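Local coordinates for DUF2019 domain-containing protein (Rhodopseudomonas palustris, PDB 2I9C) that is of unknown function but forms a compact all-helical domain of a family in the TPR clan, possibly serving in protein-protein contacts, at residues L63-Y68 with L75-L80; E91-I96 with G109-L114. All coordinates share one frame; numbering follows the deposited sequence.

Interaction 1: L63-Y68 with L75-L80; sequences LSLFEY and LQAAKL
Leu-65 and Ala-77 mark the closest backbone approach between residues 63-68 and 75-80, with 6.4 Å between their CA atoms. The first segment includes 3-10 residues 63-65, with a bond from Phe-66 N to Leu-63 O, and then runs on to Tyr-68; the second is the last part of helix 71-79. No hydrogen bond crosses between them, and the contact is packing alone. Ala-77 points its methyl toward the turn, where Ala-77 CB lies 3.9 Å from Leu-65 CB. Leu-65 touches here through its CB; its side chain also packs on Val-15 and Phe-18 of helix 11-30. This part of the connection between helices 34-53 and 71-79 folds back against the helix that follows it, within a compact all-helical domain whose family is grouped with the TPR-like folds, and this alanine side of helix 71-79 allows the close approach. Phe-66 makes the second half of the contact with one corner of its ring. With CG anti to the carbonyl carbon (chi1 -79°), the ring swings toward the helix, bringing Phe-66 CE1 within 3.7 Å of both Ala-77 C and Ala-78 N. Ala-77 C lies at the ring edge, and Ala-77 O is in the ring plane, while Ala-78 N comes in obliquely. That carbonyl oxygen also accepts a hydrogen bond from Thr-81 OG1. Phe-66 CE1 is 4.0 Å from Ala-77 CB and 4.2 Å from Ala-78 CB, and the ring atom Phe-66 CZ sits 3.9 Å from Ala-78 CA, so one side of the ring rim spans both alanines. Leu-63 CA lies over one ring face, offset toward its rim, and Tyr-68 O accepts a bond from Arg-74 NE, tying this part of the loop to helix 71-79.

Interaction 2: E91-I96 with G109-L114; sequences EQLEAI and GMCLDL. With ACT (acetate ion), chain B.
Leu-93 and Leu-112 interlock at the heart of a helical hairpin formed by helices 86-99 and 104-117, which follow each other in the chain. The short helical segments run in broadly opposite directions, at 135°, with their axes 9.6 Å apart at closest. Both leucines point across the interface and slide past each other in opposite senses. Leu-112 CD2 reaches the side of its partner, 3.9 Å from Leu-93 CD1, and Leu-93 CB lies 4.0 Å from both Leu-112 CD2 and Leu-112 CG. The other methyl meets Glu-94: Leu-112 CD1 rests 3.7 Å from Glu-94 CG, with the two side chains crossing at about a right angle. Glu-94 meets Leu-112 through its CG, while its OE2 forms a salt bridge with Arg-90 of the same helix. Leu-93 CD1 also lies 3.8 Å from Cys-111 SG, though the cysteine is modelled in two conformers and this touch is less certain. Replacing Leu-112 with an alanine would probably open a gap beside Leu-93 and leave the glutamate's CG without its apolar neighbour. Gln-92 takes no part in the leucine packing. Its CG is anti to the backbone N and the chain bends at chi2 (58°), carrying the amide out to an acetate ion probably taken from the crystallisation liquor. There Gln-92 NE2 donates a hydrogen bond to the acetate O, 2.8 Å long and reasonably straight at 156°. Arg-74 NH1 grips the same ion, while Ile-96 CG1 packs near its methyl. Two successive helices packed side by side in this way form a helical hairpin, consistent with the family's place in the TPR clan.

How the interactions relate
The two contacts lie one after the other along the chain, with centres about 12 Å apart, yet they meet through consecutive helices 71-79 and 86-99. Ala-78 takes part in interaction 1 and also packs on interaction 2: its CB lies 3.7 Å from Gln-92 CG and 3.8 Å from Leu-93 CD2. Phe-66 CE2 touches Gln-92 CB at 3.7 Å, and Leu-75 CA meets Ile-96 CD1 at 3.5 Å. Packing therefore runs from the 63-68 loop through helix 71-79 and helix 86-99 to helix 104-117. Arg-74 links both regions, since it bonds Tyr-68 O and also the acetate that Gln-92 holds.

Interaction 1: L63-Y68 with L75-L80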
ATOM      1  N   LEU A  63       6.192   5.885  -3.014  1.00 28.34           N
ATOM      2  CA  LEU A  63       6.283   7.016  -2.122  1.00 30.44           C
ATOM      3  C   LEU A  63       5.492   8.249  -2.654  1.00 31.47           C
ATOM      4  O   LEU A  63       4.962   9.016  -1.848  1.00 32.72           O
ATOM      5  CB  LEU A  63       7.762   7.359  -1.847  1.00 30.75           C
ATOM      6  CG  LEU A  63       8.656   6.446  -0.975  1.00 29.15           C
ATOM      7  CD1 LEU A  63      10.091   6.985  -0.966  1.00 30.38           C
ATOM      8  CD2 LEU A  63       8.154   6.412   0.492  1.00 26.07           C
ATOM      9  N   SER A  64       5.411   8.427  -3.982  1.00 31.68           N
ATOM     10  CA  SER A  64       4.613   9.521  -4.612  1.00 33.49           C
ATOM     11  C   SER A  64       3.137   9.486  -4.233  1.00 33.29           C
ATOM     12  O   SER A  64       2.426  10.485  -4.363  1.00 35.63           O
ATOM     13  CB  SER A  64       4.658   9.385  -6.119  1.00 34.44           C
ATOM     14  OG  SER A  64       5.922   9.793  -6.609  1.00 41.35           O
ATOM     15  N   LEU A  65       2.668   8.328  -3.789  1.00 31.56           N
ATOM     16  CA  LEU A  65       1.289   8.171  -3.447  1.00 30.75           C
ATOM     17  C   LEU A  65       0.906   8.576  -2.035  1.00 30.93           C
ATOM     18  O   LEU A  65      -0.256   8.463  -1.687  1.00 32.31           O
ATOM     19  CB  LEU A  65       0.891   6.717  -3.665  1.00 29.20           C
ATOM     20  CG  LEU A  65       1.039   6.204  -5.096  1.00 29.17           C
ATOM     21  CD1 LEU A  65       0.487   4.727  -5.123  1.00 28.28           C
ATOM     22  CD2 LEU A  65       0.299   7.065  -6.142  1.00 27.49           C
ATOM     23  N   PHE A  66       1.874   8.984  -1.200  1.00 31.21           N
ATOM     24  CA  PHE A  66       1.575   9.369   0.205  1.00 30.29           C
ATOM     25  C   PHE A  66       0.671  10.604   0.266  1.00 29.48           C
ATOM     26  O   PHE A  66       0.034  10.818   1.298  1.00 30.25           O
ATOM     27  CB  PHE A  66       2.857   9.691   0.972  1.00 29.25           C
ATOM     28  CG  PHE A  66       3.648   8.468   1.453  1.00 28.25           C
ATOM     29  CD1 PHE A  66       3.400   7.191   0.959  1.00 26.70           C
ATOM     30  CD2 PHE A  66       4.711   8.637   2.368  1.00 27.97           C
ATOM     31  CE1 PHE A  66       4.179   6.121   1.361  1.00 28.00           C
ATOM     32  CE2 PHE A  66       5.474   7.526   2.826  1.00 28.98           C
ATOM     33  CZ  PHE A  66       5.215   6.277   2.324  1.00 25.73           C
ATOM     34  N   GLU A  67       0.683  11.450  -0.778  1.00 28.02           N
ATOM     35  CA  GLU A  67      -0.221  12.615  -0.854  1.00 28.55           C
ATOM     36  C   GLU A  67      -1.507  12.325  -1.667  1.00 27.43           C
ATOM     37  O   GLU A  67      -2.385  13.167  -1.769  1.00 26.73           O
ATOM     38  CB  GLU A  67       0.500  13.868  -1.379  1.00 29.55           C
ATOM     39  CG  GLU A  67       1.684  14.251  -0.519  1.00 33.01           C
ATOM     40  CD  GLU A  67       2.378  15.480  -1.032  1.00 37.31           C
ATOM     41  OE1 GLU A  67       1.838  16.095  -1.955  1.00 39.39           O
ATOM     42  OE2 GLU A  67       3.463  15.815  -0.530  1.00 39.53           O
ATOM     43  N   TYR A  68      -1.628  11.114  -2.193  1.00 27.32           N
ATOM     44  CA  TYR A  68      -2.821  10.719  -2.987  1.00 27.25           C
ATOM     45  C   TYR A  68      -4.122  10.932  -2.136  1.00 26.84           C
ATOM     46  O   TYR A  68      -4.155  10.509  -1.000  1.00 26.45           O
ATOM     47  CB  TYR A  68      -2.691   9.252  -3.490  1.00 27.21           C
ATOM     48  CG  TYR A  68      -3.730   8.937  -4.540  1.00 26.87           C
ATOM     49  CD1 TYR A  68      -3.412   9.041  -5.910  1.00 28.05           C
ATOM     50  CD2 TYR A  68      -5.059   8.666  -4.178  1.00 24.78           C
ATOM     51  CE1 TYR A  68      -4.369   8.853  -6.890  1.00 26.30           C
ATOM     52  CE2 TYR A  68      -6.049   8.496  -5.160  1.00 26.48           C
ATOM     53  CZ  TYR A  68      -5.677   8.559  -6.499  1.00 29.33           C
ATOM     54  OH  TYR A  68      -6.604   8.356  -7.441  1.00 30.02           O
ATOM     55  N   LEU A  75      -2.489   4.360   2.964  1.00 25.01           N
ATOM     56  CA  LEU A  75      -2.216   3.237   3.876  1.00 25.27           C
ATOM     57  C   LEU A  75      -1.410   2.137   3.197  1.00 25.81           C
ATOM     58  O   LEU A  75      -0.377   1.680   3.690  1.00 25.44           O
ATOM     59  CB  LEU A  75      -3.527   2.619   4.433  1.00 25.67           C
ATOM     60  CG  LEU A  75      -3.361   1.310   5.233  1.00 26.20           C
ATOM     61  CD1 LEU A  75      -2.661   1.543   6.538  1.00 22.98           C
ATOM     62  CD2 LEU A  75      -4.772   0.763   5.500  1.00 27.58           C
ATOM     63  N   GLN A  76      -1.892   1.702   2.051  1.00 26.25           N
ATOM     64  CA  GLN A  76      -1.257   0.603   1.353  0.50 26.54           C
ATOM     65  C   GLN A  76       0.128   0.990   0.849  1.00 26.93           C
ATOM     66  O   GLN A  76       1.026   0.185   0.873  1.00 26.75           O
ATOM     67  CB  GLN A  76      -2.145   0.083   0.216  0.50 26.90           C
ATOM     68  CG  GLN A  76      -3.366  -0.722   0.743  0.50 27.83           C
ATOM     69  CD  GLN A  76      -2.969  -1.743   1.787  0.50 28.07           C
ATOM     70  OE1 GLN A  76      -2.147  -2.605   1.528  0.50 28.75           O
ATOM     71  NE2 GLN A  76      -3.552  -1.642   2.977  0.50 25.46           N
ATOM     72  N   ALA A  77       0.265   2.222   0.382  1.00 25.65           N
ATOM     73  CA  ALA A  77       1.560   2.727  -0.090  1.00 27.11           C
ATOM     74  C   ALA A  77       2.588   2.782   1.062  1.00 27.89           C
ATOM     75  O   ALA A  77       3.744   2.392   0.876  1.00 28.06           O
ATOM     76  CB  ALA A  77       1.414   4.143  -0.771  1.00 26.33           C
ATOM     77  N   ALA A  78       2.151   3.202   2.244  1.00 27.96           N
ATOM     78  CA  ALA A  78       3.022   3.243   3.399  1.00 28.91           C
ATOM     79  C   ALA A  78       3.354   1.838   3.874  1.00 29.00           C
ATOM     80  O   ALA A  78       4.514   1.524   4.169  1.00 27.40           O
ATOM     81  CB  ALA A  78       2.388   4.077   4.528  1.00 28.56           C
ATOM     82  N   LYS A  79       2.356   0.954   3.917  1.00 29.94           N
ATOM     83  CA  LYS A  79       2.656  -0.448   4.290  1.00 30.30           C
ATOM     84  C   LYS A  79       3.664  -1.116   3.359  1.00 31.08           C
ATOM     85  O   LYS A  79       4.544  -1.826   3.804  1.00 29.90           O
ATOM     86  CB  LYS A  79       1.383  -1.301   4.380  1.00 31.68           C
ATOM     87  CG  LYS A  79       0.578  -1.006   5.630  1.00 33.69           C
ATOM     88  CD  LYS A  79      -0.809  -1.572   5.599  1.00 38.92           C
ATOM     89  CE  LYS A  79      -0.862  -3.064   5.822  1.00 44.67           C
ATOM     90  NZ  LYS A  79      -2.300  -3.511   5.569  1.00 51.86           N
ATOM     91  N   LEU A  80       3.554  -0.854   2.075  1.00 32.02           N
ATOM     92  CA  LEU A  80       4.405  -1.525   1.073  1.00 32.87           C
ATOM     93  C   LEU A  80       5.737  -0.815   0.828  1.00 32.73           C
ATOM     94  O   LEU A  80       6.560  -1.283   0.024  1.00 33.69           O
ATOM     95  CB  LEU A  80       3.634  -1.675  -0.272  1.00 32.47           C
ATOM     96  CG  LEU A  80       2.584  -2.808  -0.214  1.00 34.50           C
ATOM     97  CD1 LEU A  80       1.630  -2.792  -1.417  1.00 36.75           C
ATOM     98  CD2 LEU A  80       3.293  -4.139  -0.167  1.00 39.81           C
TER

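Interaction 2: E91-I96 with G109-L114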
ATOM      1  N   GLU A  91       6.447   7.335   9.366  1.00 31.74           N
ATOM      2  CA  GLU A  91       5.874   8.681   9.507  1.00 33.41           C
ATOM      3  C   GLU A  91       4.460   8.795   8.902  1.00 31.15           C
ATOM      4  O   GLU A  91       3.557   9.403   9.504  1.00 30.96           O
ATOM      5  CB  GLU A  91       6.820   9.706   8.881  1.00 33.81           C
ATOM      6  CG  GLU A  91       6.352  11.184   8.969  1.00 38.89           C
ATOM      7  CD  GLU A  91       7.259  12.183   8.193  1.00 39.03           C
ATOM      8  OE1 GLU A  91       7.607  11.925   7.000  1.00 42.10           O
ATOM      9  OE2 GLU A  91       7.600  13.250   8.791  1.00 45.14           O
ATOM     10  N   GLN A  92       4.272   8.245   7.711  1.00 29.06           N
ATOM     11  CA  GLN A  92       2.950   8.230   7.089  1.00 28.48           C
ATOM     12  C   GLN A  92       1.972   7.358   7.888  1.00 28.13           C
ATOM     13  O   GLN A  92       0.868   7.780   8.151  1.00 28.62           O
ATOM     14  CB  GLN A  92       3.007   7.791   5.621  1.00 28.27           C
ATOM     15  CG  GLN A  92       1.628   7.701   4.912  1.00 27.58           C
ATOM     16  CD  GLN A  92       0.828   8.983   4.914  1.00 29.74           C
ATOM     17  OE1 GLN A  92       1.384  10.106   4.924  1.00 32.67           O
ATOM     18  NE2 GLN A  92      -0.493   8.837   4.917  1.00 24.75           N
ATOM     19  N   LEU A  93       2.399   6.198   8.354  1.00 27.01           N
ATOM     20  CA  LEU A  93       1.492   5.385   9.140  1.00 27.81           C
ATOM     21  C   LEU A  93       1.072   6.123  10.390  1.00 27.49           C
ATOM     22  O   LEU A  93      -0.068   5.997  10.805  1.00 27.93           O
ATOM     23  CB  LEU A  93       2.124   4.031   9.484  1.00 27.31           C
ATOM     24  CG  LEU A  93       2.384   3.039   8.349  1.00 29.27           C
ATOM     25  CD1 LEU A  93       3.136   1.817   8.904  1.00 26.42           C
ATOM     26  CD2 LEU A  93       1.025   2.598   7.716  1.00 29.81           C
ATOM     27  N   GLU A  94       2.013   6.856  11.008  1.00 28.37           N
ATOM     28  CA  GLU A  94       1.752   7.620  12.214  1.00 29.05           C
ATOM     29  C   GLU A  94       0.730   8.712  11.944  1.00 27.69           C
ATOM     30  O   GLU A  94      -0.145   8.898  12.752  1.00 28.40           O
ATOM     31  CB  GLU A  94       3.044   8.183  12.814  1.00 28.26           C
ATOM     32  CG  GLU A  94       3.890   7.057  13.489  1.00 31.19           C
ATOM     33  CD  GLU A  94       5.278   7.475  13.970  1.00 34.43           C
ATOM     34  OE1 GLU A  94       5.850   8.497  13.496  1.00 41.29           O
ATOM     35  OE2 GLU A  94       5.814   6.727  14.815  1.00 38.01           O
ATOM     36  N   ALA A  95       0.861   9.424  10.824  1.00 27.36           N
ATOM     37  CA  ALA A  95      -0.154  10.425  10.347  1.00 26.96           C
ATOM     38  C   ALA A  95      -1.548   9.826  10.118  1.00 26.32           C
ATOM     39  O   ALA A  95      -2.549  10.452  10.454  1.00 25.86           O
ATOM     40  CB  ALA A  95       0.332  11.116   9.076  1.00 26.67           C
ATOM     41  N   ILE A  96      -1.608   8.645   9.491  1.00 25.83           N
ATOM     42  CA  ILE A  96      -2.875   7.912   9.362  1.00 25.87           C
ATOM     43  C   ILE A  96      -3.496   7.587  10.738  1.00 26.67           C
ATOM     44  O   ILE A  96      -4.664   7.907  10.979  1.00 27.10           O
ATOM     45  CB  ILE A  96      -2.732   6.647   8.439  1.00 25.58           C
ATOM     46  CG1 ILE A  96      -2.233   7.093   7.051  1.00 24.13           C
ATOM     47  CG2 ILE A  96      -4.104   5.844   8.357  1.00 25.22           C
ATOM     48  CD1 ILE A  96      -1.911   5.872   6.113  1.00 24.05           C
ATOM     49  N   GLY A 109      -2.383   1.464  12.969  1.00 28.21           N
ATOM     50  CA  GLY A 109      -2.072   1.284  14.383  1.00 27.64           C
ATOM     51  C   GLY A 109      -1.537  -0.116  14.655  1.00 27.59           C
ATOM     52  O   GLY A 109      -0.481  -0.262  15.307  1.00 28.44           O
HETATM   53  N   MSE A 110      -2.234  -1.140  14.142  1.00 27.65           N
HETATM   54  CA  MSE A 110      -1.790  -2.534  14.261  0.50 28.48           C
HETATM   55  C   MSE A 110      -0.422  -2.783  13.574  1.00 27.76           C
HETATM   56  O   MSE A 110       0.449  -3.475  14.140  1.00 27.19           O
HETATM   57  CB  MSE A 110      -2.875  -3.496  13.755  0.50 29.48           C
HETATM   58  CG  MSE A 110      -2.564  -5.008  13.913  0.50 34.50           C
HETATM   59 SE   MSE A 110      -3.035  -5.874  15.670  0.50 48.64          SE
HETATM   60  CE  MSE A 110      -1.390  -5.537  16.642  0.50 45.08           C
ATOM     61  N   CYS A 111      -0.227  -2.202  12.382  1.00 27.28           N
ATOM     62  CA  CYS A 111       1.053  -2.264  11.684  0.50 27.28           C
ATOM     63  C   CYS A 111       2.192  -1.733  12.550  1.00 27.84           C
ATOM     64  O   CYS A 111       3.238  -2.366  12.658  1.00 27.60           O
ATOM     65  CB  CYS A 111       1.025  -1.475  10.377  0.50 27.15           C
ATOM     66  SG  CYS A 111       2.420  -1.873   9.361  0.50 25.90           S
ATOM     67  N   LEU A 112       1.972  -0.568  13.147  1.00 27.14           N
ATOM     68  CA  LEU A 112       2.957   0.050  14.000  1.00 27.03           C
ATOM     69  C   LEU A 112       3.206  -0.777  15.300  1.00 27.11           C
ATOM     70  O   LEU A 112       4.352  -0.918  15.742  1.00 26.53           O
ATOM     71  CB  LEU A 112       2.535   1.488  14.297  1.00 26.01           C
ATOM     72  CG  LEU A 112       2.634   2.489  13.160  1.00 26.66           C
ATOM     73  CD1 LEU A 112       2.016   3.826  13.633  1.00 27.77           C
ATOM     74  CD2 LEU A 112       4.075   2.659  12.635  1.00 27.66           C
ATOM     75  N   ASP A 113       2.158  -1.353  15.870  1.00 27.53           N
ATOM     76  CA  ASP A 113       2.310  -2.286  17.027  1.00 28.76           C
ATOM     77  C   ASP A 113       3.214  -3.475  16.665  1.00 28.71           C
ATOM     78  O   ASP A 113       4.151  -3.791  17.384  1.00 28.57           O
ATOM     79  CB  ASP A 113       0.935  -2.774  17.534  1.00 28.20           C
ATOM     80  CG  ASP A 113       0.111  -1.647  18.175  1.00 31.82           C
ATOM     81  OD1 ASP A 113       0.713  -0.605  18.530  1.00 34.67           O
ATOM     82  OD2 ASP A 113      -1.132  -1.778  18.307  1.00 32.81           O
ATOM     83  N   LEU A 114       2.964  -4.087  15.509  1.00 29.07           N
ATOM     84  CA  LEU A 114       3.756  -5.211  15.045  1.00 30.21           C
ATOM     85  C   LEU A 114       5.204  -4.778  14.810  1.00 30.84           C
ATOM     86  O   LEU A 114       6.123  -5.491  15.155  1.00 31.45           O
ATOM     87  CB  LEU A 114       3.146  -5.794  13.757  1.00 30.57           C
ATOM     88  CG  LEU A 114       1.792  -6.514  13.896  1.00 30.07           C
ATOM     89  CD1 LEU A 114       1.083  -6.660  12.538  1.00 27.23           C
ATOM     90  CD2 LEU A 114       2.095  -7.854  14.516  1.00 26.56           C
TER
HETATM   91  C   ACT B 124      -2.875  11.525   6.514  1.00 30.10           C
HETATM   92  O   ACT B 124      -2.349  10.796   5.592  1.00 26.02           O
HETATM   93  OXT ACT B 124      -2.829  12.867   6.642  1.00 27.92           O
HETATM   94  CH3 ACT B 124      -3.507  10.668   7.478  1.00 31.62           C